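Long-range contacts in acetyltransferase, GNAT family (Streptococcus pneumoniae, PDB 2I79), which probably transfers the acetyl group of acetyl coenzyme A, which it binds, to the amino group of an acceptor substrate, as GNAT enzymes do: residues A[5-10]-A[62-67]; A[58-63]-A[74-79]. One frame throughout, in Å; residues are numbered along the deposited sequence.

Contact 1 (A[5-10]-A[62-67])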
loop_
_atom_site.group_PDB
_atom_site.type_symbol
_atom_site.label_atom_id
_atom_site.label_comp_id
_atom_site.label_asym_id
_atom_site.label_seq_id
_atom_site.Cartn_x
_atom_site.Cartn_y
_atom_site.Cartn_z
ATOM N N LEU A 5 -10.892 26.467 -17.378
ATOM C CA LEU A 5 -10.679 25.114 -16.810
ATOM C C LEU A 5 -10.223 24.131 -17.877
ATOM O O LEU A 5 -10.839 24.049 -18.922
ATOM C CB LEU A 5 -11.967 24.579 -16.169
ATOM C CG LEU A 5 -11.914 23.183 -15.509
ATOM C CD1 LEU A 5 -10.850 23.121 -14.387
ATOM C CD2 LEU A 5 -13.258 22.743 -14.939
ATOM N N LEU A 6 -9.166 23.376 -17.607
ATOM C CA LEU A 6 -8.857 22.170 -18.403
ATOM C C LEU A 6 -8.673 20.961 -17.474
ATOM O O LEU A 6 -7.947 21.035 -16.491
ATOM C CB LEU A 6 -7.596 22.376 -19.293
ATOM C CG LEU A 6 -7.028 21.138 -20.027
ATOM C CD1 LEU A 6 -7.979 20.591 -21.111
ATOM C CD2 LEU A 6 -5.698 21.474 -20.648
ATOM N N ILE A 7 -9.355 19.863 -17.774
ATOM C CA ILE A 7 -9.073 18.583 -17.130
ATOM C C ILE A 7 -8.607 17.614 -18.201
ATOM O O ILE A 7 -9.277 17.443 -19.235
ATOM C CB ILE A 7 -10.268 18.019 -16.380
ATOM C CG1 ILE A 7 -10.588 18.940 -15.196
ATOM C CG2 ILE A 7 -9.953 16.594 -15.901
ATOM C CD1 ILE A 7 -11.796 18.531 -14.353
ATOM N N ARG A 8 -7.439 17.018 -17.970
ATOM C CA ARG A 8 -6.877 16.009 -18.884
ATOM C C ARG A 8 -5.796 15.160 -18.220
ATOM O O ARG A 8 -5.218 15.545 -17.197
ATOM C CB ARG A 8 -6.255 16.670 -20.126
ATOM C CG ARG A 8 -5.073 17.579 -19.840
ATOM C CD ARG A 8 -4.196 17.788 -21.074
ATOM N NE ARG A 8 -3.181 18.825 -20.869
ATOM C CZ ARG A 8 -2.047 18.659 -20.194
ATOM N NH1 ARG A 8 -1.742 17.482 -19.660
ATOM N NH2 ARG A 8 -1.196 19.666 -20.072
ATOM N N GLU A 9 -5.478 14.050 -18.870
ATOM C CA GLU A 9 -4.385 13.173 -18.431
ATOM C C GLU A 9 -3.064 13.924 -18.402
ATOM O O GLU A 9 -2.785 14.710 -19.310
ATOM C CB GLU A 9 -4.282 11.959 -19.360
ATOM C CG GLU A 9 -3.386 10.877 -18.836
ATOM C CD GLU A 9 -3.552 9.519 -19.567
ATOM O OE1 GLU A 9 -4.458 9.364 -20.429
ATOM O OE2 GLU A 9 -2.776 8.597 -19.242
ATOM N N ALA A 10 -2.265 13.693 -17.360
ATOM C CA ALA A 10 -0.927 14.268 -17.258
ATOM C C ALA A 10 -0.036 13.733 -18.380
ATOM O O ALA A 10 -0.161 12.567 -18.770
ATOM C CB ALA A 10 -0.300 13.945 -15.906
ATOM N N LEU A 62 -4.640 12.346 -13.592
ATOM C CA LEU A 62 -5.419 13.415 -14.215
ATOM C C LEU A 62 -5.141 14.742 -13.531
ATOM O O LEU A 62 -5.090 14.824 -12.300
ATOM C CB LEU A 62 -6.915 13.136 -14.107
ATOM C CG LEU A 62 -7.527 11.964 -14.905
ATOM C CD1 LEU A 62 -9.014 11.823 -14.565
ATOM C CD2 LEU A 62 -7.353 12.117 -16.402
ATOM N N LEU A 63 -4.995 15.785 -14.343
ATOM C CA LEU A 63 -4.705 17.119 -13.867
ATOM C C LEU A 63 -5.862 18.091 -14.172
ATOM O O LEU A 63 -6.508 17.988 -15.221
ATOM C CB LEU A 63 -3.438 17.626 -14.556
ATOM C CG LEU A 63 -2.141 16.806 -14.449
ATOM C CD1 LEU A 63 -1.012 17.488 -15.201
ATOM C CD2 LEU A 63 -1.750 16.568 -13.002
ATOM N N ALA A 64 -6.103 19.031 -13.262
ATOM C CA ALA A 64 -6.997 20.161 -13.508
ATOM C C ALA A 64 -6.154 21.421 -13.555
ATOM O O ALA A 64 -5.451 21.719 -12.607
ATOM C CB ALA A 64 -8.050 20.264 -12.409
ATOM N N PHE A 65 -6.213 22.140 -14.683
ATOM C CA PHE A 65 -5.633 23.460 -14.815
ATOM C C PHE A 65 -6.746 24.499 -14.663
ATOM O O PHE A 65 -7.764 24.452 -15.357
ATOM C CB PHE A 65 -4.948 23.637 -16.179
ATOM C CG PHE A 65 -3.812 22.674 -16.425
ATOM C CD1 PHE A 65 -2.503 23.064 -16.216
ATOM C CD2 PHE A 65 -4.069 21.370 -16.855
ATOM C CE1 PHE A 65 -1.455 22.174 -16.460
ATOM C CE2 PHE A 65 -3.055 20.472 -17.082
ATOM C CZ PHE A 65 -1.740 20.861 -16.885
ATOM N N LEU A 66 -6.540 25.421 -13.730
ATOM C CA LEU A 66 -7.382 26.593 -13.569
ATOM C C LEU A 66 -6.555 27.791 -13.979
ATOM O O LEU A 66 -5.460 28.023 -13.431
ATOM C CB LEU A 66 -7.801 26.730 -12.120
ATOM C CG LEU A 66 -9.216 27.094 -11.752
ATOM C CD1 LEU A 66 -10.322 26.543 -12.708
ATOM C CD2 LEU A 66 -9.369 26.559 -10.315
ATOM N N ASN A 67 -7.072 28.529 -14.960
ATOM C CA ASN A 67 -6.363 29.670 -15.527
ATOM C C ASN A 67 -4.907 29.345 -15.931
ATOM O O ASN A 67 -3.986 30.114 -15.662
ATOM C CB ASN A 67 -6.469 30.841 -14.544
ATOM C CG ASN A 67 -7.922 31.190 -14.255
ATOM O OD1 ASN A 67 -8.331 31.396 -13.110
ATOM N ND2 ASN A 67 -8.719 31.179 -15.298
#
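Strand 5-9, the outermost strand at one end of the GNAT sheet within this chain, pairs with strand 60-66; the N-to-C directions of the two segments are 161° apart, close to antiparallel. Leu6 with Phe65 and Arg8 with Leu63 form the hydrogen-bonded pairs. The first is tighter, with Phe65 N reaching Leu6 O at 2.7 Å in the carbonyl plane; in the second, Leu63 N meets Arg8 O from above its carbonyl plane.

On the face of Leu6, Arg8, Leu63 and Phe65, the main feature is a guanidinium against a ring. Arg8 CG sits in the crowded position between backbone N and carbonyl carbon (chi1 63°), and the chain then runs extended to NE, carrying the guanidinium over to Phe65, whose CG is anti to the carbonyl carbon (chi1 -61°). The two planes are 42° apart, so this is an oblique contact; Arg8 NH2 comes 3.4 Å from Phe65 CZ, and Phe65 CE2 lies over one guanidinium face, toward its rim. The Leu6 side chain runs alongside the ring, CD2 to CD2, while Leu6 O lies at the ring edge. Farther along, Ala10 CB rests 3.7 Å from Leu63 CD1.

The other face is aliphatic: Leu5 CD1 meets Leu66 CD1 at 3.8 Å, obliquely, and Ile7 CG1 packs on Ala64 CB. Leu5 and Ile7 also touch helix 103-117.

Arg8 NH1 is gripped twice, by Glu9 O (3.0 Å, in the guanidinium plane) and by the salt bridge to Asp14, which helps fix the guanidinium's rotation against Phe65. Asp14, with a weak, long ion pair from Glu11, probably offsets the charge.

Contact 2 (A[58-63]-A[74-79])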
loop_
_atom_site.group_PDB
_atom_site.type_symbol
_atom_site.label_atom_id
_atom_site.label_comp_id
_atom_site.label_asym_id
_atom_site.label_seq_id
_atom_site.Cartn_x
_atom_site.Cartn_y
_atom_site.Cartn_z
ATOM N N ASN A 58 -3.987 0.201 -16.056
ATOM C CA ASN A 58 -4.785 0.193 -14.830
ATOM C C ASN A 58 -4.374 1.321 -13.864
ATOM O O ASN A 58 -4.778 1.349 -12.705
ATOM C CB ASN A 58 -4.776 -1.204 -14.166
ATOM C CG ASN A 58 -3.440 -1.569 -13.485
ATOM O OD1 ASN A 58 -2.392 -0.984 -13.731
ATOM N ND2 ASN A 58 -3.492 -2.578 -12.647
ATOM N N GLN A 59 -3.590 2.266 -14.369
ATOM C CA GLN A 59 -3.216 3.416 -13.605
ATOM C C GLN A 59 -3.459 4.696 -14.413
ATOM O O GLN A 59 -3.535 4.649 -15.646
ATOM C CB GLN A 59 -1.758 3.309 -13.184
ATOM C CG GLN A 59 -1.424 2.083 -12.332
ATOM C CD GLN A 59 0.037 2.020 -11.969
ATOM O OE1 GLN A 59 0.885 1.652 -12.799
ATOM N NE2 GLN A 59 0.354 2.373 -10.742
ATOM N N ILE A 60 -3.589 5.828 -13.711
ATOM C CA ILE A 60 -3.760 7.132 -14.351
ATOM C C ILE A 60 -3.492 8.304 -13.415
ATOM O O ILE A 60 -3.770 8.234 -12.217
ATOM C CB ILE A 60 -5.179 7.283 -14.958
ATOM C CG1 ILE A 60 -5.216 8.451 -15.961
ATOM C CG2 ILE A 60 -6.212 7.478 -13.889
ATOM C CD1 ILE A 60 -6.259 8.275 -17.077
ATOM N N THR A 61 -2.988 9.396 -13.989
ATOM C CA THR A 61 -2.898 10.679 -13.324
ATOM C C THR A 61 -3.615 11.724 -14.176
ATOM O O THR A 61 -3.260 11.931 -15.328
ATOM C CB THR A 61 -1.454 11.134 -13.109
ATOM O OG1 THR A 61 -0.782 10.179 -12.315
ATOM C CG2 THR A 61 -1.380 12.519 -12.404
ATOM N N LEU A 62 -4.640 12.346 -13.592
ATOM C CA LEU A 62 -5.419 13.415 -14.215
ATOM C C LEU A 62 -5.141 14.742 -13.531
ATOM O O LEU A 62 -5.090 14.824 -12.300
ATOM C CB LEU A 62 -6.915 13.136 -14.107
ATOM C CG LEU A 62 -7.527 11.964 -14.905
ATOM C CD1 LEU A 62 -9.014 11.823 -14.565
ATOM C CD2 LEU A 62 -7.353 12.117 -16.402
ATOM N N LEU A 63 -4.995 15.785 -14.343
ATOM C CA LEU A 63 -4.705 17.119 -13.867
ATOM C C LEU A 63 -5.862 18.091 -14.172
ATOM O O LEU A 63 -6.508 17.988 -15.221
ATOM C CB LEU A 63 -3.438 17.626 -14.556
ATOM C CG LEU A 63 -2.141 16.806 -14.449
ATOM C CD1 LEU A 63 -1.012 17.488 -15.201
ATOM C CD2 LEU A 63 -1.750 16.568 -13.002
ATOM N N VAL A 74 -5.834 14.003 -9.508
ATOM C CA VAL A 74 -6.336 12.721 -9.035
ATOM C C VAL A 74 -5.398 11.647 -9.602
ATOM O O VAL A 74 -5.010 11.667 -10.773
ATOM C CB VAL A 74 -7.862 12.474 -9.338
ATOM C CG1 VAL A 74 -8.202 12.662 -10.793
ATOM C CG2 VAL A 74 -8.298 11.053 -8.859
ATOM N N ASN A 75 -5.010 10.726 -8.730
ATOM C CA ASN A 75 -4.061 9.694 -9.055
ATOM C C ASN A 75 -4.694 8.339 -8.777
ATOM O O ASN A 75 -5.245 8.107 -7.686
ATOM C CB ASN A 75 -2.858 9.904 -8.168
ATOM C CG ASN A 75 -1.589 9.557 -8.828
ATOM O OD1 ASN A 75 -0.961 8.552 -8.489
ATOM N ND2 ASN A 75 -1.189 10.366 -9.799
ATOM N N ILE A 76 -4.686 7.461 -9.769
ATOM C CA ILE A 76 -4.936 6.050 -9.501
ATOM C C ILE A 76 -3.655 5.255 -9.704
ATOM O O ILE A 76 -3.011 5.325 -10.747
ATOM C CB ILE A 76 -6.032 5.451 -10.353
ATOM C CG1 ILE A 76 -7.345 6.213 -10.145
ATOM C CG2 ILE A 76 -6.175 3.977 -10.002
ATOM C CD1 ILE A 76 -8.426 5.798 -11.111
ATOM N N THR A 77 -3.311 4.520 -8.662
ATOM C CA THR A 77 -2.138 3.671 -8.591
ATOM C C THR A 77 -2.596 2.226 -8.418
ATOM O O THR A 77 -3.676 1.981 -7.915
ATOM C CB THR A 77 -1.297 4.129 -7.400
ATOM O OG1 THR A 77 -0.221 4.920 -7.892
ATOM C CG2 THR A 77 -0.796 2.978 -6.585
ATOM N N ALA A 78 -1.776 1.272 -8.842
ATOM C CA ALA A 78 -2.171 -0.137 -8.820
ATOM C C ALA A 78 -0.988 -1.074 -9.007
ATOM O O ALA A 78 -0.079 -0.792 -9.788
ATOM C CB ALA A 78 -3.209 -0.401 -9.903
ATOM N N ASP A 79 -1.029 -2.201 -8.311
ATOM C CA ASP A 79 -0.094 -3.305 -8.530
ATOM C C ASP A 79 -0.443 -4.092 -9.768
ATOM O O ASP A 79 -1.557 -4.001 -10.255
ATOM C CB ASP A 79 -0.104 -4.222 -7.313
ATOM C CG ASP A 79 0.569 -3.579 -6.116
ATOM O OD1 ASP A 79 1.167 -2.478 -6.260
ATOM O OD2 ASP A 79 0.509 -4.170 -5.029
#
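This is the antiparallel pairing within the beta hairpin of strands 60-66 and 69-77, inside the GNAT sheet, at the hairpin's open end away from its turn. The segment axes approach to 4.8 Å and run 178° apart in direction. Four backbone bonds join Ile60 to Ile76 and Leu62 to Val74; Ile76 N to Ile60 O is the shortest at 2.7 Å, directed nearly along the C=O axis.

Both pairs put their side chains on one apolar face. Leu62 and Val74 lie side by side, Leu62 CB 3.6 Å from Val74 CG1, which occupies the crowded position between backbone N and carbonyl carbon (chi1 53°). Ile60 crosses Ile76 obliquely, CG2 to CD1. Thr61 and Asn75 form a polar pair on the other face: Thr61 OG1 approaches Asn75 ND2 to 2.6 Å and is hydrogen-bonded to Gln53. Past the paired residues, Asn58 ND2 lies 3.5 Å from Ala78 CB and makes a weak hydrogen bond to Asp79 O, besides a hydrogen bond to Arg85 O.

Helix 103-117 packs on the apolar face through Trp114, Leu107 and Ala111, helix 43-55 meets the Thr61-Asn75 pair through Phe49 and Gln53, and strand 87-94 continues the sheet beyond 69-77.

Strand 60-66 is common to both contacts: contact 1 pairs it with strand 5-9, contact 2 with strand 69-77, so three neighbouring strands of one mixed sheet are joined. The centres of the two contacts are 14 Å apart, and Leu62 and Leu63 belong to both. Along the chain, strand 5-9 comes first, helices 15-26 and 43-55 intervene, and the hairpin follows. Ala10 N lies 2.9 Å from Thr61 O, a probable hydrogen bond joining the two contacts directly. Helix 103-117 touches both contacts on one face of the sheet and helix 43-55 on the other. Strand 60-66 thus ties outer strand 5-9 to strand 69-77, where the Val74 side chain is about 7 Å from acetyl coenzyme A.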